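Local structure of 5-oxoprolinase subunit A (Thermus thermophilus, 2DFA) at residues V148-E151 with E152-A156; E163-E167 with R168-R172; A196-M199 with V200-K204; A235-E238 with A239-A243. The protein probably cleaves 5-oxoproline to L-glutamate at the expense of ATP, working in a complex with two partner subunits, PxpB and PxpC. All coordinates share one frame; numbering follows the deposited sequence.

Contact 1. Residues V148-E151 with E152-A156; sequences VYEE and EARKA
Glu150 and Arg154, one helical turn apart, lie side by side and point the same way, joined by a salt bridge. Arg154 presents its NE-H and one NH2 hydrogen side-on to a single oxygen: NE to Glu150 OE2 is 2.8 Å and NH2 to the same OE2 is 3.1 Å. The oxygen sits in the guanidinium plane and takes NE on its anti lone pair, whereas NH2 comes from above the carboxylate, the two planes being 65° apart. Glu150 gets there because its CG stands anti to the backbone N (chi1 -172°) and the chain runs on extended; its OE1 is held by Gly146 N. The packed side of the helix belongs to Tyr149 and Ala153, which rest on Leu141 of the neighbouring strand, and to buried Glu152 against helix 122-135, where Arg122 bridges Glu151 and Glu152, probably offsetting their charges. The solvent side is that of exposed Arg154 and Lys155; Lys155 NZ reaches back to Glu152 OE2 in a longer bridge of 3.3 Å. Backbone i to i+4 bonds, such as Glu152 N to Val148 O at 2.9 Å, run beneath these pairs. This is the amphipathic crossover helix of a beta-alpha-beta unit, between strands 141-143 and 160-164.

Contact 2. Residues E163-E167 with R168-R172; sequences EAFPE and RAYLR
A type I beta turn from Phe165 to Arg168 leads the chain out of parallel strand 160-164, and Tyr170 then folds its ring back to the strand's end. Two hydrogen bonds hold the turn and the ring. The turn is closed by Arg168 N to Phe165 O at 3.1 Å, the donor lying well above the carbonyl plane, 59° out of it. Tyr170 OH accepts the Phe165 N-H in a straight bond of 2.9 Å (165°). The same hydroxyl lies 2.5 Å from a water that donates to Glu163 O, so the buried phenol links Phe165 N and Glu163 O at the strand end. Of the aromatic contacts, Tyr170 and Phe165 cross at about a right angle, and it is the hydroxyl oxygen, in the plane of the Phe165 ring, that comes to its edge near CD1. Apolar packing is carried by the first carbons of Phe165 and Arg168, whose CB atoms are 3.8 Å apart. Arg168 then bends at chi2 (-65°) and again at chi3, and its NH2 finishes on Ala177 O, while Glu167 OE2 accepts from His223 N. Helix 189-201 covers Tyr170 through Arg195 and Met199. Along the ring's own edge, Tyr170 CE1 stands 3.6 Å from Phe165 O.

Contact 3. Residues A196-M199 with V200-K204; sequences ALRM and VLEGK
Arg198 crosses Glu202 at the end of helix 189-201, where the chain turns into strand 204-206. Its CB already lies 3.7 Å from Lys204 O. CG, anti to the backbone N (chi1 -169°), carries the chain past that same carbonyl, and the bend at chi2 (92°) swings CD to the carboxylate of Glu202. NE then makes the salt bridge with Glu202 OE1, which stands at the guanidinium edge; its exact geometry is doubtful, because NE is modelled too close to the carboxylate. At the tip, NH2 adds only a weak bond to Glu202 OE1 at 3.3 Å and has a stronger partner in Glu212 of the adjoining strand. Over one guanidinium face, toward the rim, comes Lys204 CB.

On another side of the helix, Leu197 and Leu201 run side by side, with CD2 of Leu197 3.6 Å from CD1 of Leu201. Leu197 and Val200 also meet Leu240 of helix 229-241, while Ala196, Met199 and Val200 touch Leu220 of strand 219-222. Underneath, Leu201 N bonds Leu197 O at 2.7 Å and Glu202 N bonds Arg198 O at 2.7 Å. Gly203 N follows with weak, bent bonds to Arg198 O and Met199 O, and its CA lies 3.1 Å from Met199 O. Helical geometry is lost at Gly203, whose phi is positive: a C' glycine that ends the helix, here delivering the chain to a two-stranded antiparallel hairpin.

Contact 4. Residues A235-E238 with A239-A243; sequences AVRE and ALEQA
Packing along the last turns of a surface helix joins residues 235-238 to 239-243, near the C-terminal end of helix 229-241, which lies against helix 189-201 and strands 2-9 and 246-247. On the inner side Val236 and Leu240 lie side by side, CG1 of Val236 4.0 Å from CD1 of Leu240, and both also meet Leu5 of the sheet. Leu240 CG tucks against the backbone as well, 3.2 Å from Val236 O. On the outer side Arg237 passes obliquely by Glu241. The arginine chain is extended from CG to NE, with CG anti to the backbone N (chi1 -171°), and Glu241 OE2 comes within 3.5 Å of Arg237 NE but well out of the guanidinium plane, so no N-H is aimed at it. NH1 of Arg237 turns instead to Leu27 O, in a weak bond. In the last turn Glu238 O accepts from Gln242 N at 2.7 Å, and the extended Gln242 side chain brings NE2 near the same oxygen, in a weak bond of 3.5 Å. Electrostatic attraction without a directed hydrogen bond ties Arg237 to Glu241, which probably makes the pair less dependent on exact orientation, whereas Glu238 O draws two donors from one residue.

How the contacts relate
The four contacts follow one another along the chain, and all lie on or against the parallel sheet. Contact 1 lies on the helix leading into strand 160-164, whose end opens contact 2; their centres are about 20 Å apart and they do not touch. Contacts 2, 3 and 4 form a continuous packed series: the methyl CE of Met199 in contact 3 lies 3.6 Å from Tyr170 CE1 in contact 2, and Leu197 CD2 of contact 3 lies 3.4 Å from Ala243 CB in contact 4. Contacts 1 and 4 are the farthest apart, with centres about 32 Å distant. Phe165 of contact 2 lies near, without touching, a possible vacant metal site formed by Asp8, His62 and His111.

Contact 1. Residues V148-E151 with E152-A156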
# COMPACT_ATOMS: atom_id res chain seq x y z
N VAL A 148 6.88 28.20 13.80
CA VAL A 148 5.49 28.55 13.52
C VAL A 148 4.63 27.39 14.01
O VAL A 148 3.43 27.53 14.22
CB VAL A 148 5.25 28.76 12.00
CG1 VAL A 148 6.11 29.92 11.49
CG2 VAL A 148 5.57 27.49 11.23
N TYR A 149 5.28 26.24 14.18
CA TYR A 149 4.61 25.05 14.67
C TYR A 149 4.21 25.26 16.14
O TYR A 149 3.08 24.96 16.54
CB TYR A 149 5.56 23.86 14.50
CG TYR A 149 5.05 22.54 15.02
CD1 TYR A 149 3.70 22.22 14.93
CD2 TYR A 149 5.91 21.62 15.60
CE1 TYR A 149 3.22 21.00 15.42
CE2 TYR A 149 5.45 20.41 16.09
CZ TYR A 149 4.11 20.10 15.99
OH TYR A 149 3.64 18.91 16.49
N GLU A 150 5.12 25.79 16.94
CA GLU A 150 4.81 26.05 18.34
C GLU A 150 3.70 27.10 18.38
O GLU A 150 2.77 27.01 19.18
CB GLU A 150 6.04 26.60 19.08
CG GLU A 150 5.83 26.71 20.58
CD GLU A 150 6.87 27.58 21.27
OE1 GLU A 150 8.04 27.58 20.84
OE2 GLU A 150 6.52 28.26 22.26
N GLU A 151 3.81 28.09 17.50
CA GLU A 151 2.83 29.17 17.43
C GLU A 151 1.41 28.71 17.14
O GLU A 151 0.47 29.07 17.86
CB GLU A 151 3.24 30.17 16.34
CG GLU A 151 4.45 31.02 16.67
CD GLU A 151 4.77 32.00 15.56
OE1 GLU A 151 3.85 32.70 15.10
OE2 GLU A 151 5.96 32.08 15.16
N GLU A 152 1.24 27.91 16.09
CA GLU A 152 -0.09 27.43 15.74
C GLU A 152 -0.66 26.52 16.82
O GLU A 152 -1.87 26.53 17.07
CB GLU A 152 -0.06 26.71 14.39
CG GLU A 152 0.29 27.62 13.22
CD GLU A 152 -0.62 28.83 13.12
OE1 GLU A 152 -1.85 28.67 13.31
OE2 GLU A 152 -0.13 29.94 12.83
N ALA A 153 0.20 25.73 17.45
CA ALA A 153 -0.24 24.84 18.51
C ALA A 153 -0.82 25.67 19.65
O ALA A 153 -1.85 25.33 20.21
CB ALA A 153 0.93 24.00 19.01
N ARG A 154 -0.15 26.77 19.99
CA ARG A 154 -0.62 27.64 21.06
C ARG A 154 -1.89 28.37 20.65
O ARG A 154 -2.83 28.50 21.43
CB ARG A 154 0.46 28.65 21.46
CG ARG A 154 1.68 28.03 22.13
CD ARG A 154 2.71 29.09 22.51
NE ARG A 154 3.89 28.53 23.17
CZ ARG A 154 3.91 28.05 24.40
NH1 ARG A 154 2.80 28.04 25.14
NH2 ARG A 154 5.03 27.57 24.91
N LYS A 155 -1.93 28.83 19.40
CA LYS A 155 -3.11 29.53 18.90
C LYS A 155 -4.32 28.61 18.92
O LYS A 155 -5.45 29.07 19.09
CB LYS A 155 -2.85 30.06 17.48
CG LYS A 155 -1.96 31.31 17.44
CD LYS A 155 -1.51 31.66 16.02
CE LYS A 155 -2.67 32.03 15.11
NZ LYS A 155 -2.20 32.31 13.71
N ALA A 156 -4.08 27.31 18.74
CA ALA A 156 -5.16 26.32 18.73
C ALA A 156 -5.68 26.06 20.14
O ALA A 156 -6.74 25.45 20.31
CB ALA A 156 -4.68 25.01 18.10

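Contact 2. Residues E163-E167 with R168-R172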
# COMPACT_ATOMS: atom_id res chain seq x y z
N GLU A 163 10.61 20.44 22.98
CA GLU A 163 11.60 19.40 22.76
C GLU A 163 12.99 19.96 22.44
O GLU A 163 13.12 20.97 21.75
CB GLU A 163 11.13 18.49 21.62
CG GLU A 163 12.12 17.43 21.19
CD GLU A 163 11.50 16.43 20.23
OE1 GLU A 163 10.94 16.86 19.20
OE2 GLU A 163 11.58 15.22 20.52
N ALA A 164 14.01 19.30 22.96
CA ALA A 164 15.40 19.69 22.72
C ALA A 164 16.13 18.45 22.23
O ALA A 164 15.72 17.32 22.54
CB ALA A 164 16.04 20.21 24.02
N PHE A 165 17.20 18.65 21.48
CA PHE A 165 17.95 17.53 20.92
C PHE A 165 19.42 17.51 21.33
O PHE A 165 20.25 18.17 20.71
CB PHE A 165 17.86 17.56 19.39
CG PHE A 165 16.45 17.62 18.87
CD1 PHE A 165 15.73 18.80 18.93
CD2 PHE A 165 15.84 16.48 18.35
CE1 PHE A 165 14.41 18.85 18.48
CE2 PHE A 165 14.53 16.52 17.89
CZ PHE A 165 13.81 17.72 17.95
N PRO A 166 19.76 16.73 22.36
CA PRO A 166 21.15 16.65 22.81
C PRO A 166 22.11 16.11 21.75
O PRO A 166 23.32 16.31 21.84
CB PRO A 166 21.07 15.76 24.05
CG PRO A 166 19.86 14.91 23.78
CD PRO A 166 18.89 15.90 23.21
N GLU A 167 21.57 15.43 20.74
CA GLU A 167 22.40 14.86 19.68
C GLU A 167 22.56 15.76 18.45
O GLU A 167 23.29 15.41 17.52
CB GLU A 167 21.83 13.52 19.22
CG GLU A 167 21.76 12.46 20.31
CD GLU A 167 21.21 11.15 19.78
OE1 GLU A 167 21.93 10.46 19.02
OE2 GLU A 167 20.06 10.81 20.13
N ARG A 168 21.89 16.90 18.45
CA ARG A 168 21.98 17.82 17.31
C ARG A 168 22.62 19.14 17.71
O ARG A 168 22.38 19.64 18.81
CB ARG A 168 20.58 18.08 16.74
CG ARG A 168 19.93 16.86 16.13
CD ARG A 168 20.70 16.39 14.90
NE ARG A 168 20.70 17.41 13.84
CZ ARG A 168 19.61 17.79 13.18
NH1 ARG A 168 18.43 17.25 13.46
NH2 ARG A 168 19.70 18.73 12.25
N ALA A 169 23.43 19.69 16.81
CA ALA A 169 24.09 20.96 17.09
C ALA A 169 23.09 22.10 16.89
O ALA A 169 22.18 22.00 16.06
CB ALA A 169 25.28 21.15 16.16
N TYR A 170 23.27 23.16 17.66
CA TYR A 170 22.41 24.34 17.58
C TYR A 170 23.19 25.53 17.03
O TYR A 170 24.41 25.58 17.12
CB TYR A 170 21.88 24.70 18.97
CG TYR A 170 20.75 23.83 19.46
CD1 TYR A 170 20.96 22.48 19.76
CD2 TYR A 170 19.47 24.35 19.62
CE1 TYR A 170 19.91 21.68 20.23
CE2 TYR A 170 18.42 23.56 20.08
CZ TYR A 170 18.65 22.23 20.38
OH TYR A 170 17.61 21.45 20.83
N LEU A 171 22.47 26.49 16.47
CA LEU A 171 23.08 27.70 15.93
C LEU A 171 22.69 28.84 16.86
O LEU A 171 21.73 28.72 17.62
CB LEU A 171 22.57 27.97 14.52
CG LEU A 171 22.78 26.88 13.47
CD1 LEU A 171 22.21 27.34 12.14
CD2 LEU A 171 24.27 26.57 13.32
N ARG A 172 23.43 29.95 16.81
CA ARG A 172 23.12 31.09 17.67
C ARG A 172 21.67 31.53 17.53
O ARG A 172 21.08 32.05 18.48
CB ARG A 172 24.05 32.26 17.36
CG ARG A 172 25.50 32.02 17.77
CD ARG A 172 26.32 33.29 17.60
NE ARG A 172 25.87 34.37 18.46
CZ ARG A 172 25.95 34.36 19.79
NH1 ARG A 172 26.47 33.32 20.42
NH2 ARG A 172 25.50 35.40 20.49
O HOH W 1 15.36 22.61 20.66

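Contact 3. Residues A196-M199 with V200-K204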
# COMPACT_ATOMS: atom_id res chain seq x y z
N ALA A 196 23.10 17.15 27.21
CA ALA A 196 21.80 16.91 27.84
C ALA A 196 21.73 17.51 29.25
O ALA A 196 20.80 18.22 29.60
CB ALA A 196 21.58 15.40 27.90
N LEU A 197 22.74 17.17 30.08
CA LEU A 197 22.79 17.72 31.43
C LEU A 197 22.68 19.25 31.40
O LEU A 197 21.94 19.88 32.14
CB LEU A 197 24.14 17.33 32.05
CG LEU A 197 24.06 16.14 33.01
CD1 LEU A 197 25.39 15.89 33.73
CD2 LEU A 197 23.00 16.33 34.10
N ARG A 198 23.51 19.85 30.52
CA ARG A 198 23.55 21.30 30.40
C ARG A 198 22.16 21.87 30.10
O ARG A 198 21.72 22.84 30.70
CB ARG A 198 24.51 21.65 29.27
CG ARG A 198 24.84 23.14 29.21
CD ARG A 198 26.09 23.50 30.02
NE ARG A 198 26.13 24.94 30.31
CZ ARG A 198 26.43 25.76 29.29
NH1 ARG A 198 26.67 25.25 28.10
NH2 ARG A 198 26.53 27.08 29.50
N MET A 199 21.49 21.27 29.10
CA MET A 199 20.17 21.75 28.73
C MET A 199 19.19 21.71 29.91
O MET A 199 18.37 22.58 30.11
CB MET A 199 19.63 20.86 27.60
CG MET A 199 20.51 20.85 26.35
SD MET A 199 19.89 19.69 25.12
CE MET A 199 20.24 20.68 23.66
N VAL A 200 19.28 20.61 30.69
CA VAL A 200 18.39 20.49 31.85
C VAL A 200 18.81 21.43 32.98
O VAL A 200 18.04 22.26 33.46
CB VAL A 200 18.42 19.03 32.33
CG1 VAL A 200 17.52 18.88 33.55
CG2 VAL A 200 17.93 18.11 31.23
N LEU A 201 20.06 21.25 33.44
CA LEU A 201 20.53 21.99 34.61
C LEU A 201 20.66 23.51 34.37
O LEU A 201 20.47 24.32 35.27
CB LEU A 201 21.90 21.44 35.04
CG LEU A 201 21.88 19.96 35.47
CD1 LEU A 201 23.27 19.47 35.90
CD2 LEU A 201 20.96 19.71 36.66
N GLU A 202 21.05 23.89 33.13
CA GLU A 202 21.34 25.30 32.89
C GLU A 202 20.41 25.96 31.87
O GLU A 202 20.37 27.17 31.71
CB GLU A 202 22.80 25.43 32.43
CG GLU A 202 23.81 25.15 33.55
CD GLU A 202 25.21 25.22 32.99
OE1 GLU A 202 25.61 26.29 32.53
OE2 GLU A 202 25.92 24.21 33.05
N GLY A 203 19.67 25.12 31.12
CA GLY A 203 18.76 25.67 30.12
C GLY A 203 19.51 26.33 28.96
O GLY A 203 19.04 27.26 28.32
N LYS A 204 20.74 25.83 28.72
CA LYS A 204 21.53 26.37 27.62
C LYS A 204 22.34 25.28 26.92
O LYS A 204 22.62 24.22 27.46
CB LYS A 204 22.48 27.43 28.19
CG LYS A 204 21.77 28.76 28.48
CD LYS A 204 22.73 29.80 29.06
CE LYS A 204 22.08 31.18 29.20
NZ LYS A 204 20.88 31.08 30.04

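Contact 4. Residues A235-E238 with A239-A243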
# COMPACT_ATOMS: atom_id res chain seq x y z
N ALA A 235 24.02 6.51 27.92
CA ALA A 235 24.91 7.56 28.41
C ALA A 235 24.13 8.76 28.95
O ALA A 235 24.44 9.28 30.02
CB ALA A 235 25.85 8.00 27.30
N VAL A 236 23.12 9.19 28.20
CA VAL A 236 22.32 10.34 28.61
C VAL A 236 21.53 10.11 29.89
O VAL A 236 21.55 10.95 30.79
CB VAL A 236 21.34 10.77 27.49
CG1 VAL A 236 20.46 11.91 27.97
CG2 VAL A 236 22.12 11.19 26.25
N ARG A 237 20.83 8.99 29.98
CA ARG A 237 20.03 8.70 31.17
C ARG A 237 20.90 8.61 32.42
O ARG A 237 20.55 9.14 33.47
CB ARG A 237 19.25 7.40 31.00
CG ARG A 237 18.24 7.15 32.11
CD ARG A 237 17.62 5.77 32.02
NE ARG A 237 16.62 5.56 33.07
CZ ARG A 237 15.44 6.16 33.12
NH1 ARG A 237 15.09 7.01 32.16
NH2 ARG A 237 14.60 5.92 34.12
N GLU A 238 22.04 7.93 32.29
CA GLU A 238 22.95 7.77 33.42
C GLU A 238 23.52 9.11 33.89
O GLU A 238 23.58 9.38 35.09
CB GLU A 238 24.08 6.81 33.05
CG GLU A 238 23.59 5.39 32.78
CD GLU A 238 24.71 4.41 32.49
OE1 GLU A 238 25.43 4.59 31.48
OE2 GLU A 238 24.88 3.45 33.28
N ALA A 239 23.93 9.94 32.95
CA ALA A 239 24.48 11.25 33.29
C ALA A 239 23.44 12.06 34.06
O ALA A 239 23.78 12.77 35.00
CB ALA A 239 24.89 11.99 32.02
N LEU A 240 22.18 11.93 33.66
CA LEU A 240 21.10 12.65 34.31
C LEU A 240 20.79 12.11 35.70
O LEU A 240 20.58 12.88 36.64
CB LEU A 240 19.83 12.59 33.44
CG LEU A 240 19.89 13.30 32.09
CD1 LEU A 240 18.58 13.09 31.34
CD2 LEU A 240 20.15 14.78 32.29
N GLU A 241 20.75 10.79 35.84
CA GLU A 241 20.46 10.17 37.13
C GLU A 241 21.62 10.31 38.11
O GLU A 241 21.40 10.54 39.30
CB GLU A 241 20.11 8.69 36.94
CG GLU A 241 18.87 8.47 36.07
CD GLU A 241 18.46 7.02 36.01
OE1 GLU A 241 19.29 6.17 35.62
OE2 GLU A 241 17.29 6.72 36.35
N GLN A 242 22.84 10.17 37.61
CA GLN A 242 24.01 10.32 38.47
C GLN A 242 24.13 11.77 38.89
O GLN A 242 24.86 12.11 39.82
CB GLN A 242 25.28 9.88 37.72
CG GLN A 242 25.45 8.38 37.61
CD GLN A 242 26.75 7.99 36.92
OE1 GLN A 242 27.70 7.55 37.56
NE2 GLN A 242 26.79 8.16 35.60
N ALA A 243 23.39 12.64 38.20
CA ALA A 243 23.40 14.07 38.49
C ALA A 243 22.25 14.43 39.41
O ALA A 243 22.14 15.57 39.86
CB ALA A 243 23.30 14.86 37.19